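Local coordinates for protein diaminopimelate decarboxylase (Helicobacter pylori, PDB 2QGH) that catalyses the pyridoxal-5'-phosphate-dependent decarboxylation of meso-diaminopimelate to L-lysine, the last step of lysine biosynthesis, at residues K32-L37 against V309-N314; N70-S75 against K401-R406; S288-T293 against A371-G376; P390-L395 against R406-L411. One frame throughout, in Å; residues are numbered along the deposited sequence.

All four contacts reach the same mixed beta-sheet. Contacts 1 to 3 are buried. Contact 4 is partly buried, and, like contact 2, it touches the second subunit. Contact 3 is the classic sheet pairing, with backbone bonds, apolar side chains and two neighbouring glutamates. Contact 1 lies next to it, since strands 35-39 and 289-299 are neighbours; it rests on one carboxylate and a proline. Contact 4 continues the pairing of strands 393-397 and 402-406 into two extended arms rich in charged side chains, with Arg406 at its start. That residue is shared with contact 2, where a helix cap of the barrel domain meets the same hairpin. Contacts 1 and 4 touch through Pro34 and Arg408.

Contact 1 of 4, residues K32-L37 against V309-N314; sequences KTPFYL and VDAGMN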
loop_
_atom_site.group_PDB
_atom_site.type_symbol
_atom_site.label_atom_id
_atom_site.label_comp_id
_atom_site.label_asym_id
_atom_site.label_seq_id
_atom_site.Cartn_x
_atom_site.Cartn_y
_atom_site.Cartn_z
ATOM N N LYS A 32 -11.546 -20.523 -2.840
ATOM C CA LYS A 32 -12.098 -19.679 -1.789
ATOM C C LYS A 32 -11.794 -18.213 -2.063
ATOM O O LYS A 32 -10.766 -17.900 -2.657
ATOM C CB LYS A 32 -11.495 -20.104 -0.442
ATOM C CG LYS A 32 -11.478 -19.025 0.646
ATOM C CD LYS A 32 -12.873 -18.659 1.124
ATOM C CE LYS A 32 -12.825 -17.655 2.268
ATOM N NZ LYS A 32 -12.058 -18.190 3.428
ATOM N N THR A 33 -12.692 -17.327 -1.634
ATOM C CA THR A 33 -12.516 -15.885 -1.814
ATOM C C THR A 33 -11.627 -15.290 -0.706
ATOM O O THR A 33 -11.424 -15.912 0.337
ATOM C CB THR A 33 -13.877 -15.138 -1.779
ATOM O OG1 THR A 33 -14.539 -15.409 -0.539
ATOM C CG2 THR A 33 -14.761 -15.567 -2.936
ATOM N N PRO A 34 -11.076 -14.083 -0.921
ATOM C CA PRO A 34 -11.238 -13.267 -2.131
ATOM C C PRO A 34 -10.093 -13.572 -3.092
ATOM O O PRO A 34 -9.039 -14.058 -2.682
ATOM C CB PRO A 34 -11.165 -11.844 -1.592
ATOM C CG PRO A 34 -10.093 -11.975 -0.521
ATOM C CD PRO A 34 -10.456 -13.293 0.167
ATOM N N PHE A 35 -10.295 -13.310 -4.371
ATOM C CA PHE A 35 -9.230 -13.553 -5.323
ATOM C C PHE A 35 -9.346 -12.683 -6.552
ATOM O O PHE A 35 -10.374 -12.061 -6.794
ATOM C CB PHE A 35 -9.190 -15.028 -5.734
ATOM C CG PHE A 35 -10.497 -15.563 -6.274
ATOM C CD1 PHE A 35 -11.373 -16.263 -5.448
ATOM C CD2 PHE A 35 -10.825 -15.413 -7.620
ATOM C CE1 PHE A 35 -12.556 -16.811 -5.956
ATOM C CE2 PHE A 35 -12.002 -15.959 -8.135
ATOM C CZ PHE A 35 -12.870 -16.660 -7.302
ATOM N N TYR A 36 -8.265 -12.609 -7.309
ATOM C CA TYR A 36 -8.270 -11.849 -8.538
ATOM C C TYR A 36 -8.558 -12.824 -9.681
ATOM O O TYR A 36 -8.016 -13.929 -9.709
ATOM C CB TYR A 36 -6.910 -11.181 -8.744
ATOM C CG TYR A 36 -6.727 -9.898 -7.959
ATOM C CD1 TYR A 36 -7.316 -8.712 -8.387
ATOM C CD2 TYR A 36 -5.951 -9.866 -6.800
ATOM C CE1 TYR A 36 -7.139 -7.523 -7.692
ATOM C CE2 TYR A 36 -5.769 -8.676 -6.091
ATOM C CZ TYR A 36 -6.364 -7.510 -6.549
ATOM O OH TYR A 36 -6.168 -6.325 -5.884
ATOM N N LEU A 37 -9.426 -12.422 -10.604
ATOM C CA LEU A 37 -9.766 -13.248 -11.766
ATOM C C LEU A 37 -9.534 -12.428 -13.036
ATOM O O LEU A 37 -10.077 -11.325 -13.180
ATOM C CB LEU A 37 -11.231 -13.696 -11.705
ATOM C CG LEU A 37 -11.723 -14.637 -12.814
ATOM C CD1 LEU A 37 -10.946 -15.944 -12.776
ATOM C CD2 LEU A 37 -13.213 -14.896 -12.630
ATOM N N VAL A 309 -17.281 -7.119 3.368
ATOM C CA VAL A 309 -16.762 -8.100 2.436
ATOM C C VAL A 309 -15.383 -8.605 2.895
ATOM O O VAL A 309 -14.723 -7.946 3.696
ATOM C CB VAL A 309 -16.744 -7.437 1.043
ATOM C CG1 VAL A 309 -15.399 -7.605 0.364
ATOM C CG2 VAL A 309 -17.890 -7.987 0.210
ATOM N N ASP A 310 -14.942 -9.767 2.404
ATOM C CA ASP A 310 -13.660 -10.306 2.860
ATOM C C ASP A 310 -12.373 -9.804 2.202
ATOM O O ASP A 310 -11.295 -10.256 2.566
ATOM C CB ASP A 310 -13.675 -11.854 2.866
ATOM C CG ASP A 310 -13.933 -12.471 1.489
ATOM O OD1 ASP A 310 -13.862 -11.762 0.466
ATOM O OD2 ASP A 310 -14.198 -13.694 1.433
ATOM N N ALA A 311 -12.477 -8.883 1.245
ATOM C CA ALA A 311 -11.299 -8.297 0.596
ATOM C C ALA A 311 -11.117 -6.934 1.266
ATOM O O ALA A 311 -12.082 -6.357 1.757
ATOM C CB ALA A 311 -11.531 -8.120 -0.905
ATOM N N GLY A 312 -9.894 -6.419 1.301
ATOM C CA GLY A 312 -9.683 -5.139 1.945
ATOM C C GLY A 312 -8.716 -4.229 1.218
ATOM O O GLY A 312 -8.175 -4.581 0.169
ATOM N N MET A 313 -8.484 -3.059 1.793
ATOM C CA MET A 313 -7.581 -2.085 1.201
ATOM C C MET A 313 -6.182 -2.649 0.963
ATOM O O MET A 313 -5.486 -2.215 0.044
ATOM C CB MET A 313 -7.505 -0.848 2.088
ATOM C CG MET A 313 -6.895 -1.110 3.456
ATOM S SD MET A 313 -6.811 0.421 4.381
ATOM C CE MET A 313 -5.495 1.313 3.474
ATOM N N ASN A 314 -5.756 -3.614 1.778
ATOM C CA ASN A 314 -4.435 -4.198 1.567
ATOM C C ASN A 314 -4.410 -4.910 0.213
ATOM O O ASN A 314 -3.374 -4.960 -0.445
ATOM C CB ASN A 314 -4.073 -5.196 2.677
ATOM C CG ASN A 314 -4.872 -6.477 2.595
ATOM O OD1 ASN A 314 -6.072 -6.487 2.857
ATOM N ND2 ASN A 314 -4.214 -7.565 2.224
#
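Thr33 and Pro34 meet Asp310 and Ala311 in a buried contact between two loops of the beta domain, the part of this fold type III enzyme that accompanies its alpha/beta barrel. One loop leads into strand 35-39, and the other follows strand 306-309. Both strands pair with strand 289-299, one after the other along the same edge. The contact closes the place where the two strands succeed each other along that edge. Its single hydrogen bond runs from Thr33 OG1 to Asp310 OD2, at 2.6 Å. The bond uses the syn lone pair of OD2, on the side of the other carboxylate oxygen. The two side chains cross at about a right angle. Asp310 CG sits between its backbone N and carbonyl carbon (chi1 60°), which turns the carboxylate toward Thr33 and Pro34. Asp310 OD1 bonds to strand 289-299, accepting from Thr293 OG1 and Gln294 N. The two oxygens thus tie the loop of Asp310 to two neighbouring pieces of chain. Thr33 OG1 has a second partner, Gln294 NE2. Lys32 NZ is 5.4 Å from Asp310 OD2, so the opposite charges are near but not in contact. The peptide bond before Pro34 is cis. The proline ring crosses the Asp310 side chain at a slant, with Pro34 CB 3.4 Å from Asp310 OD1. Beyond it, Pro34 CB packs on Ala311 CB at 3.8 Å.

Contact 2 of 4, residues N70-S75 against K401-R406; sequences NLSILS and KIRVIR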
loop_
_atom_site.group_PDB
_atom_site.type_symbol
_atom_site.label_atom_id
_atom_site.label_comp_id
_atom_site.label_asym_id
_atom_site.label_seq_id
_atom_site.Cartn_x
_atom_site.Cartn_y
_atom_site.Cartn_z
ATOM N N ASN A 70 2.210 -9.870 -13.321
ATOM C CA ASN A 70 2.060 -11.310 -13.171
ATOM C C ASN A 70 2.735 -12.048 -14.342
ATOM O O ASN A 70 2.520 -11.733 -15.519
ATOM C CB ASN A 70 0.578 -11.683 -13.042
ATOM C CG ASN A 70 0.355 -13.186 -12.963
ATOM O OD1 ASN A 70 0.298 -13.872 -13.988
ATOM N ND2 ASN A 70 0.240 -13.706 -11.746
ATOM N N LEU A 71 3.587 -13.009 -13.989
ATOM C CA LEU A 71 4.338 -13.809 -14.947
ATOM C C LEU A 71 3.512 -14.375 -16.092
ATOM O O LEU A 71 3.949 -14.364 -17.236
ATOM C CB LEU A 71 5.037 -14.953 -14.214
ATOM C CG LEU A 71 6.516 -14.787 -13.862
ATOM C CD1 LEU A 71 6.807 -13.359 -13.455
ATOM C CD2 LEU A 71 6.872 -15.758 -12.755
ATOM N N SER A 72 2.322 -14.873 -15.774
ATOM C CA SER A 72 1.449 -15.455 -16.778
ATOM C C SER A 72 0.956 -14.435 -17.780
ATOM O O SER A 72 0.976 -14.693 -18.985
ATOM C CB SER A 72 0.261 -16.150 -16.115
ATOM O OG SER A 72 0.686 -17.357 -15.518
ATOM N N ILE A 73 0.522 -13.275 -17.306
ATOM C CA ILE A 73 0.047 -12.276 -18.246
ATOM C C ILE A 73 1.206 -11.741 -19.097
ATOM O O ILE A 73 1.032 -11.499 -20.293
ATOM C CB ILE A 73 -0.675 -11.103 -17.545
ATOM C CG1 ILE A 73 0.099 -9.807 -17.786
ATOM C CG2 ILE A 73 -0.884 -11.426 -16.075
ATOM C CD1 ILE A 73 -0.625 -8.569 -17.390
ATOM N N LEU A 74 2.379 -11.558 -18.492
ATOM C CA LEU A 74 3.527 -11.066 -19.241
ATOM C C LEU A 74 3.882 -12.072 -20.340
ATOM O O LEU A 74 4.308 -11.696 -21.434
ATOM C CB LEU A 74 4.738 -10.857 -18.321
ATOM C CG LEU A 74 4.689 -9.728 -17.279
ATOM C CD1 LEU A 74 5.991 -9.695 -16.507
ATOM C CD2 LEU A 74 4.468 -8.395 -17.958
ATOM N N SER A 75 3.697 -13.355 -20.045
ATOM C CA SER A 75 3.993 -14.403 -21.013
ATOM C C SER A 75 3.009 -14.330 -22.180
ATOM O O SER A 75 3.378 -14.522 -23.335
ATOM C CB SER A 75 3.903 -15.772 -20.344
ATOM O OG SER A 75 4.328 -16.790 -21.228
ATOM N N LYS A 401 -11.240 -22.339 -19.801
ATOM C CA LYS A 401 -10.183 -22.866 -18.940
ATOM C C LYS A 401 -9.874 -21.932 -17.767
ATOM O O LYS A 401 -9.628 -20.742 -17.961
ATOM C CB LYS A 401 -8.900 -23.082 -19.747
ATOM C CG LYS A 401 -8.962 -24.197 -20.778
ATOM C CD LYS A 401 -8.984 -25.568 -20.118
ATOM C CE LYS A 401 -8.573 -26.650 -21.107
ATOM N NZ LYS A 401 -7.209 -26.388 -21.653
ATOM N N ILE A 402 -9.893 -22.474 -16.553
ATOM C CA ILE A 402 -9.590 -21.690 -15.360
ATOM C C ILE A 402 -8.352 -22.269 -14.709
ATOM O O ILE A 402 -8.368 -23.406 -14.257
ATOM C CB ILE A 402 -10.736 -21.743 -14.326
ATOM C CG1 ILE A 402 -11.920 -20.902 -14.808
ATOM C CG2 ILE A 402 -10.236 -21.258 -12.965
ATOM C CD1 ILE A 402 -11.684 -19.413 -14.752
ATOM N N ARG A 403 -7.278 -21.487 -14.664
ATOM C CA ARG A 403 -6.041 -21.945 -14.050
ATOM C C ARG A 403 -5.455 -20.874 -13.123
ATOM O O ARG A 403 -5.675 -19.676 -13.316
ATOM C CB ARG A 403 -5.029 -22.319 -15.133
ATOM C CG ARG A 403 -4.454 -21.139 -15.877
ATOM C CD ARG A 403 -3.937 -21.553 -17.235
ATOM N NE ARG A 403 -3.220 -20.470 -17.899
ATOM C CZ ARG A 403 -1.994 -20.079 -17.570
ATOM N NH1 ARG A 403 -1.419 -19.083 -18.225
ATOM N NH2 ARG A 403 -1.339 -20.692 -16.592
ATOM N N VAL A 404 -4.717 -21.323 -12.113
ATOM C CA VAL A 404 -4.087 -20.432 -11.146
ATOM C C VAL A 404 -2.823 -19.811 -11.724
ATOM O O VAL A 404 -1.961 -20.521 -12.253
ATOM C CB VAL A 404 -3.734 -21.204 -9.829
ATOM C CG1 VAL A 404 -3.326 -22.623 -10.154
ATOM C CG2 VAL A 404 -2.611 -20.508 -9.075
ATOM N N ILE A 405 -2.721 -18.483 -11.644
ATOM C CA ILE A 405 -1.537 -17.793 -12.142
ATOM C C ILE A 405 -0.707 -17.212 -10.994
ATOM O O ILE A 405 0.369 -16.666 -11.208
ATOM C CB ILE A 405 -1.888 -16.708 -13.202
ATOM C CG1 ILE A 405 -2.902 -15.709 -12.663
ATOM C CG2 ILE A 405 -2.427 -17.387 -14.458
ATOM C CD1 ILE A 405 -3.169 -14.561 -13.632
ATOM N N ARG A 406 -1.222 -17.336 -9.775
ATOM C CA ARG A 406 -0.500 -16.935 -8.562
ATOM C C ARG A 406 -1.143 -17.638 -7.377
ATOM O O ARG A 406 -2.287 -17.367 -7.018
ATOM C CB ARG A 406 -0.513 -15.426 -8.301
ATOM C CG ARG A 406 0.384 -15.076 -7.110
ATOM C CD ARG A 406 0.430 -13.590 -6.774
ATOM N NE ARG A 406 -0.799 -13.131 -6.128
ATOM C CZ ARG A 406 -0.982 -11.896 -5.664
ATOM N NH1 ARG A 406 -0.013 -10.987 -5.775
ATOM N NH2 ARG A 406 -2.133 -11.563 -5.088
HETATM O O HOH W 1 2.043 -17.126 -13.260
#
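Arg403 is the first residue of segment 401-406 to reach Ser72, at the start of helix 71-79. This helix follows the first strand of the alpha/beta barrel, while strand 402-406 belongs to the beta domain, so the contact joins the two domains. The Arg403 chain is extended from CG to NE, and its NH1 comes within 3.8 Å of Ser72 OG, obliquely to the guanidinium. Its firmer partners are Glu398, in a salt bridge, and Gly421 O of the second subunit. At Ile405 the chain turns a corner. Ile405 and Arg406 both face Glu394, which makes a classic beta bulge. Ile405 carries most of the contact, and its two branches divide the work. Ile405 CG2 presses on Ser72 CB, only 3.4 Å away, and it also lies above one face of the Arg403 guanidinium, toward its rim. Ile405 CD1 reaches the amide of Asn70, 3.6 Å from Asn70 OD1. Asn70 is the N-cap residue of the helix: its OD1 accepts from Ser72 N and Ile73 N, both weakly. The other end of the amide donates from Asn70 ND2 to Ile405 O at 3.0 Å and 163°. The acceptor lies close to the amide plane, but the donor stands above the carbonyl plane. Asn70 CG is anti to the backbone N (chi1 177°), which carries the amide across to Ile405. Arg406 adds CB, 3.9 Å from Asn70 ND2. A water completes the link: it accepts from Ser72 OG at 2.6 Å and donates to Ile405 O at 2.7 Å.

Contact 3 of 4, residues S288-T293 against A371-G376; sequences SGELIT and AIEKVG
Leu291 and Ile372 form an antiparallel hydrogen-bonded pair, where strand 289-299 runs beside strand 369-372 in the beta domain. Leu291 N donates to Ile372 O at 3.0 Å, nearly straight at 169°. Ile372 N returns a bond to Leu291 O at 2.9 Å. Ile292 and Ala371 are the next, non-hydrogen-bonded pair. Past the strand end, segment 371-376 turns, and Val375 N donates to Gly289 O at 3.0 Å. Gly289 and Gly376 carry no CB, and their CA atoms come to 3.8 Å. On one face, the Leu291 and Ile372 side chains lie side by side, and Val375 CG2 touches Leu291 CB at 3.9 Å. On the other, Ile292 CD1 presses on Ala371 CB at 3.3 Å, a tight fit. Farther along, Glu290 and Glu373 lie side by side and point the same way, with Glu290 OE1 4.4 Å from Glu373 OE2. A water donates to Glu290 OE1 and accepts from Lys374 N. Arg329 forms a salt bridge with Glu290 OE2 and a long, weak ion pair with Glu373. Its positive charge probably offsets the mutual repulsion of the two carboxylates, so they can lie together beside an otherwise apolar strand pairing.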
loop_
_atom_site.group_PDB
_atom_site.type_symbol
_atom_site.label_atom_id
_atom_site.label_comp_id
_atom_site.label_asym_id
_atom_site.label_seq_id
_atom_site.Cartn_x
_atom_site.Cartn_y
_atom_site.Cartn_z
ATOM N N SER A 288 -9.659 -6.496 -17.831
ATOM C CA SER A 288 -9.553 -7.957 -17.752
ATOM C C SER A 288 -9.526 -8.535 -16.342
ATOM O O SER A 288 -9.755 -9.728 -16.150
ATOM C CB SER A 288 -8.297 -8.445 -18.487
ATOM O OG SER A 288 -7.144 -8.363 -17.662
ATOM N N GLY A 289 -9.234 -7.695 -15.360
ATOM C CA GLY A 289 -9.156 -8.178 -13.995
ATOM C C GLY A 289 -10.283 -7.750 -13.083
ATOM O O GLY A 289 -10.742 -6.609 -13.119
ATOM N N GLU A 290 -10.736 -8.690 -12.261
ATOM C CA GLU A 290 -11.797 -8.413 -11.316
ATOM C C GLU A 290 -11.519 -9.031 -9.956
ATOM O O GLU A 290 -10.929 -10.107 -9.854
ATOM C CB GLU A 290 -13.131 -8.897 -11.876
ATOM C CG GLU A 290 -13.606 -7.993 -12.996
ATOM C CD GLU A 290 -15.000 -8.306 -13.479
ATOM O OE1 GLU A 290 -15.610 -7.419 -14.120
ATOM O OE2 GLU A 290 -15.479 -9.433 -13.225
ATOM N N LEU A 291 -11.922 -8.316 -8.915
ATOM C CA LEU A 291 -11.730 -8.764 -7.546
ATOM C C LEU A 291 -13.014 -9.405 -7.005
ATOM O O LEU A 291 -13.970 -8.716 -6.636
ATOM C CB LEU A 291 -11.306 -7.579 -6.671
ATOM C CG LEU A 291 -11.004 -7.813 -5.190
ATOM C CD1 LEU A 291 -10.184 -9.083 -4.993
ATOM C CD2 LEU A 291 -10.266 -6.600 -4.653
ATOM N N ILE A 292 -13.017 -10.734 -6.982
ATOM C CA ILE A 292 -14.154 -11.500 -6.497
ATOM C C ILE A 292 -13.985 -11.673 -4.996
ATOM O O ILE A 292 -12.990 -12.233 -4.526
ATOM C CB ILE A 292 -14.215 -12.903 -7.162
ATOM C CG1 ILE A 292 -14.029 -12.781 -8.681
ATOM C CG2 ILE A 292 -15.542 -13.576 -6.827
ATOM C CD1 ILE A 292 -14.995 -11.839 -9.355
ATOM N N THR A 293 -14.973 -11.197 -4.253
ATOM C CA THR A 293 -14.952 -11.249 -2.808
ATOM C C THR A 293 -16.329 -11.667 -2.292
ATOM O O THR A 293 -17.360 -11.333 -2.888
ATOM C CB THR A 293 -14.587 -9.874 -2.249
ATOM O OG1 THR A 293 -14.662 -9.891 -0.824
ATOM C CG2 THR A 293 -15.526 -8.826 -2.798
ATOM N N ALA A 371 -18.233 -8.806 -7.451
ATOM C CA ALA A 371 -16.975 -8.554 -8.132
ATOM C C ALA A 371 -16.749 -7.058 -8.252
ATOM O O ALA A 371 -17.651 -6.320 -8.632
ATOM C CB ALA A 371 -16.983 -9.193 -9.511
ATOM N N ILE A 372 -15.550 -6.613 -7.888
ATOM C CA ILE A 372 -15.180 -5.209 -7.997
ATOM C C ILE A 372 -14.531 -5.164 -9.363
ATOM O O ILE A 372 -13.558 -5.875 -9.610
ATOM C CB ILE A 372 -14.161 -4.803 -6.923
ATOM C CG1 ILE A 372 -14.784 -4.984 -5.532
ATOM C CG2 ILE A 372 -13.731 -3.363 -7.130
ATOM C CD1 ILE A 372 -13.849 -4.628 -4.382
ATOM N N GLU A 373 -15.071 -4.329 -10.243
ATOM C CA GLU A 373 -14.605 -4.235 -11.628
ATOM C C GLU A 373 -13.364 -3.409 -11.985
ATOM O O GLU A 373 -12.951 -2.512 -11.251
ATOM C CB GLU A 373 -15.784 -3.785 -12.505
ATOM C CG GLU A 373 -16.765 -4.914 -12.850
ATOM C CD GLU A 373 -18.073 -4.420 -13.466
ATOM O OE1 GLU A 373 -18.042 -3.474 -14.282
ATOM O OE2 GLU A 373 -19.134 -4.995 -13.144
ATOM N N LYS A 374 -12.785 -3.741 -13.137
ATOM C CA LYS A 374 -11.609 -3.058 -13.681
ATOM C C LYS A 374 -10.473 -2.861 -12.686
ATOM O O LYS A 374 -9.908 -1.766 -12.585
ATOM C CB LYS A 374 -12.015 -1.694 -14.255
ATOM C CG LYS A 374 -13.161 -1.749 -15.243
ATOM C CD LYS A 374 -13.437 -0.382 -15.836
ATOM C CE LYS A 374 -14.712 -0.396 -16.674
ATOM N NZ LYS A 374 -14.636 -1.418 -17.741
ATOM N N VAL A 375 -10.134 -3.931 -11.973
ATOM C CA VAL A 375 -9.071 -3.910 -10.975
ATOM C C VAL A 375 -7.822 -4.640 -11.465
ATOM O O VAL A 375 -6.972 -5.031 -10.659
ATOM C CB VAL A 375 -9.526 -4.577 -9.663
ATOM C CG1 VAL A 375 -10.725 -3.857 -9.105
ATOM C CG2 VAL A 375 -9.852 -6.040 -9.916
ATOM N N GLY A 376 -7.718 -4.820 -12.782
ATOM C CA GLY A 376 -6.572 -5.506 -13.355
ATOM C C GLY A 376 -5.306 -4.665 -13.398
ATOM O O GLY A 376 -4.203 -5.181 -13.573
HETATM O O HOH W 2 -13.578 -5.727 -15.411
#

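Contact 4 of 4, residues P390-L395 against R406-L411; sequences PKLLEL and RKREAL
Arg406 grips Leu392 O side-on with two nitrogens, NH2 at 2.7 Å and NE at 2.9 Å. The NE bond runs nearly along the C=O axis, whereas NH2 comes from above the carbonyl plane. A bend at chi3 (74°) folds the guanidinium back over segment 390-395. Glu394 OE1 lies over one face of the group, toward its rim, 3.1 Å from Arg406 NE. This salt bridge rests on charge alone, since no N-H points at the oxygen. Lys391 CB lies on the opposite side, also toward the rim, and a water bridges Arg406 NH2 and Leu392 N. The other carboxylate oxygen of Glu394 is held by Tyr38 and Ser380. Glu394 and Arg406 are an antiparallel hydrogen-bonded pair: Glu394 N donates to Arg406 O at 2.9 Å, and Arg406 N returns a bond to Glu394 O. Farther along, Lys391 N donates to Glu409 OE1 at 2.8 Å and 172°. Lys391 O accepts from Glu409 N at 3.1 Å. Gln385 also donates to Glu409 OE1, and Lys391 NZ bonds Gln385 OE1 of the second subunit. The Arg408 guanidinium lays one face on Leu393 CB, while its NH1 donates to Pro34 O. Pro390 CB rests against Glu409 CB at 3.6 Å, and Pro390 CG meets Leu411 CD1 at 3.4 Å. This is an antiparallel beta-hairpin whose two chains stay side by side beyond the sheet, at the subunit interface.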
loop_
_atom_site.group_PDB
_atom_site.type_symbol
_atom_site.label_atom_id
_atom_site.label_comp_id
_atom_site.label_asym_id
_atom_site.label_seq_id
_atom_site.Cartn_x
_atom_site.Cartn_y
_atom_site.Cartn_z
ATOM N N PRO A 390 -2.558 -12.526 4.069
ATOM C CA PRO A 390 -1.746 -13.019 2.947
ATOM C C PRO A 390 -2.211 -12.494 1.579
ATOM O O PRO A 390 -3.399 -12.221 1.382
ATOM C CB PRO A 390 -1.895 -14.539 3.060
ATOM C CG PRO A 390 -2.177 -14.755 4.530
ATOM C CD PRO A 390 -3.148 -13.643 4.826
ATOM N N LYS A 391 -1.274 -12.349 0.644
ATOM C CA LYS A 391 -1.611 -11.888 -0.700
ATOM C C LYS A 391 -2.556 -12.888 -1.339
ATOM O O LYS A 391 -2.400 -14.088 -1.175
ATOM C CB LYS A 391 -0.359 -11.748 -1.565
ATOM C CG LYS A 391 0.550 -10.627 -1.114
ATOM C CD LYS A 391 1.399 -10.090 -2.250
ATOM C CE LYS A 391 1.957 -8.730 -1.880
ATOM N NZ LYS A 391 2.646 -8.043 -3.024
ATOM N N LEU A 392 -3.525 -12.382 -2.085
ATOM C CA LEU A 392 -4.533 -13.214 -2.725
ATOM C C LEU A 392 -4.102 -14.169 -3.845
ATOM O O LEU A 392 -3.014 -14.060 -4.431
ATOM C CB LEU A 392 -5.650 -12.312 -3.256
ATOM C CG LEU A 392 -6.158 -11.261 -2.272
ATOM C CD1 LEU A 392 -7.262 -10.423 -2.920
ATOM C CD2 LEU A 392 -6.653 -11.958 -1.014
ATOM N N LEU A 393 -5.006 -15.103 -4.122
ATOM C CA LEU A 393 -4.886 -16.105 -5.172
ATOM C C LEU A 393 -5.276 -15.388 -6.467
ATOM O O LEU A 393 -6.247 -14.633 -6.498
ATOM C CB LEU A 393 -5.885 -17.239 -4.902
ATOM C CG LEU A 393 -6.330 -18.165 -6.044
ATOM C CD1 LEU A 393 -5.288 -19.246 -6.270
ATOM C CD2 LEU A 393 -7.682 -18.805 -5.698
ATOM N N GLU A 394 -4.524 -15.613 -7.530
ATOM C CA GLU A 394 -4.843 -14.979 -8.794
ATOM C C GLU A 394 -5.133 -16.055 -9.825
ATOM O O GLU A 394 -4.316 -16.940 -10.050
ATOM C CB GLU A 394 -3.689 -14.074 -9.251
ATOM C CG GLU A 394 -3.645 -12.739 -8.520
ATOM C CD GLU A 394 -2.622 -11.769 -9.101
ATOM O OE1 GLU A 394 -1.406 -12.018 -8.975
ATOM O OE2 GLU A 394 -3.036 -10.751 -9.690
ATOM N N LEU A 395 -6.316 -15.971 -10.434
ATOM C CA LEU A 395 -6.757 -16.939 -11.434
ATOM C C LEU A 395 -6.917 -16.317 -12.813
ATOM O O LEU A 395 -7.247 -15.139 -12.937
ATOM C CB LEU A 395 -8.099 -17.545 -11.012
ATOM C CG LEU A 395 -8.094 -18.374 -9.730
ATOM C CD1 LEU A 395 -9.523 -18.650 -9.274
ATOM C CD2 LEU A 395 -7.336 -19.665 -9.986
ATOM N N ARG A 406 -1.222 -17.336 -9.775
ATOM C CA ARG A 406 -0.500 -16.935 -8.562
ATOM C C ARG A 406 -1.143 -17.638 -7.377
ATOM O O ARG A 406 -2.287 -17.367 -7.018
ATOM C CB ARG A 406 -0.513 -15.426 -8.301
ATOM C CG ARG A 406 0.384 -15.076 -7.110
ATOM C CD ARG A 406 0.430 -13.590 -6.774
ATOM N NE ARG A 406 -0.799 -13.131 -6.128
ATOM C CZ ARG A 406 -0.982 -11.896 -5.664
ATOM N NH1 ARG A 406 -0.013 -10.987 -5.775
ATOM N NH2 ARG A 406 -2.133 -11.563 -5.088
ATOM N N LYS A 407 -0.410 -18.550 -6.768
ATOM C CA LYS A 407 -0.957 -19.269 -5.637
ATOM C C LYS A 407 -1.164 -18.310 -4.473
ATOM O O LYS A 407 -0.429 -17.338 -4.325
ATOM C CB LYS A 407 -0.014 -20.399 -5.228
ATOM C CG LYS A 407 -0.551 -21.279 -4.103
ATOM C CD LYS A 407 -1.773 -22.086 -4.556
ATOM C CE LYS A 407 -3.078 -21.273 -4.657
ATOM N NZ LYS A 407 -3.682 -20.877 -3.351
ATOM N N ARG A 408 -2.179 -18.568 -3.656
ATOM C CA ARG A 408 -2.424 -17.709 -2.507
ATOM C C ARG A 408 -1.300 -17.904 -1.498
ATOM O O ARG A 408 -0.728 -18.985 -1.382
ATOM C CB ARG A 408 -3.754 -18.037 -1.843
ATOM C CG ARG A 408 -4.167 -16.991 -0.813
ATOM C CD ARG A 408 -5.322 -17.471 0.035
ATOM N NE ARG A 408 -6.427 -17.942 -0.791
ATOM C CZ ARG A 408 -7.216 -17.168 -1.537
ATOM N NH1 ARG A 408 -7.046 -15.845 -1.581
ATOM N NH2 ARG A 408 -8.182 -17.734 -2.254
ATOM N N GLU A 409 -0.986 -16.845 -0.766
ATOM C CA GLU A 409 0.073 -16.895 0.230
ATOM C C GLU A 409 -0.375 -17.618 1.508
ATOM O O GLU A 409 -1.500 -17.429 1.985
ATOM C CB GLU A 409 0.486 -15.470 0.566
ATOM C CG GLU A 409 1.970 -15.208 0.535
ATOM C CD GLU A 409 2.254 -13.727 0.423
ATOM O OE1 GLU A 409 1.485 -12.944 1.026
ATOM O OE2 GLU A 409 3.236 -13.349 -0.258
ATOM N N ALA A 410 0.500 -18.454 2.059
ATOM C CA ALA A 410 0.179 -19.153 3.300
ATOM C C ALA A 410 0.443 -18.179 4.448
ATOM O O ALA A 410 1.239 -17.248 4.312
ATOM C CB ALA A 410 1.048 -20.399 3.456
ATOM N N LEU A 411 -0.235 -18.392 5.572
ATOM C CA LEU A 411 -0.075 -17.541 6.743
ATOM C C LEU A 411 1.395 -17.466 7.138
ATOM O O LEU A 411 1.891 -16.412 7.537
ATOM C CB LEU A 411 -0.902 -18.100 7.901
ATOM C CG LEU A 411 -1.965 -17.204 8.537
ATOM C CD1 LEU A 411 -2.677 -16.376 7.491
ATOM C CD2 LEU A 411 -2.952 -18.080 9.278
HETATM O O HOH W 3 -3.250 -9.473 -3.216
HETATM O O HOH W 4 0.050 -14.571 -3.506
#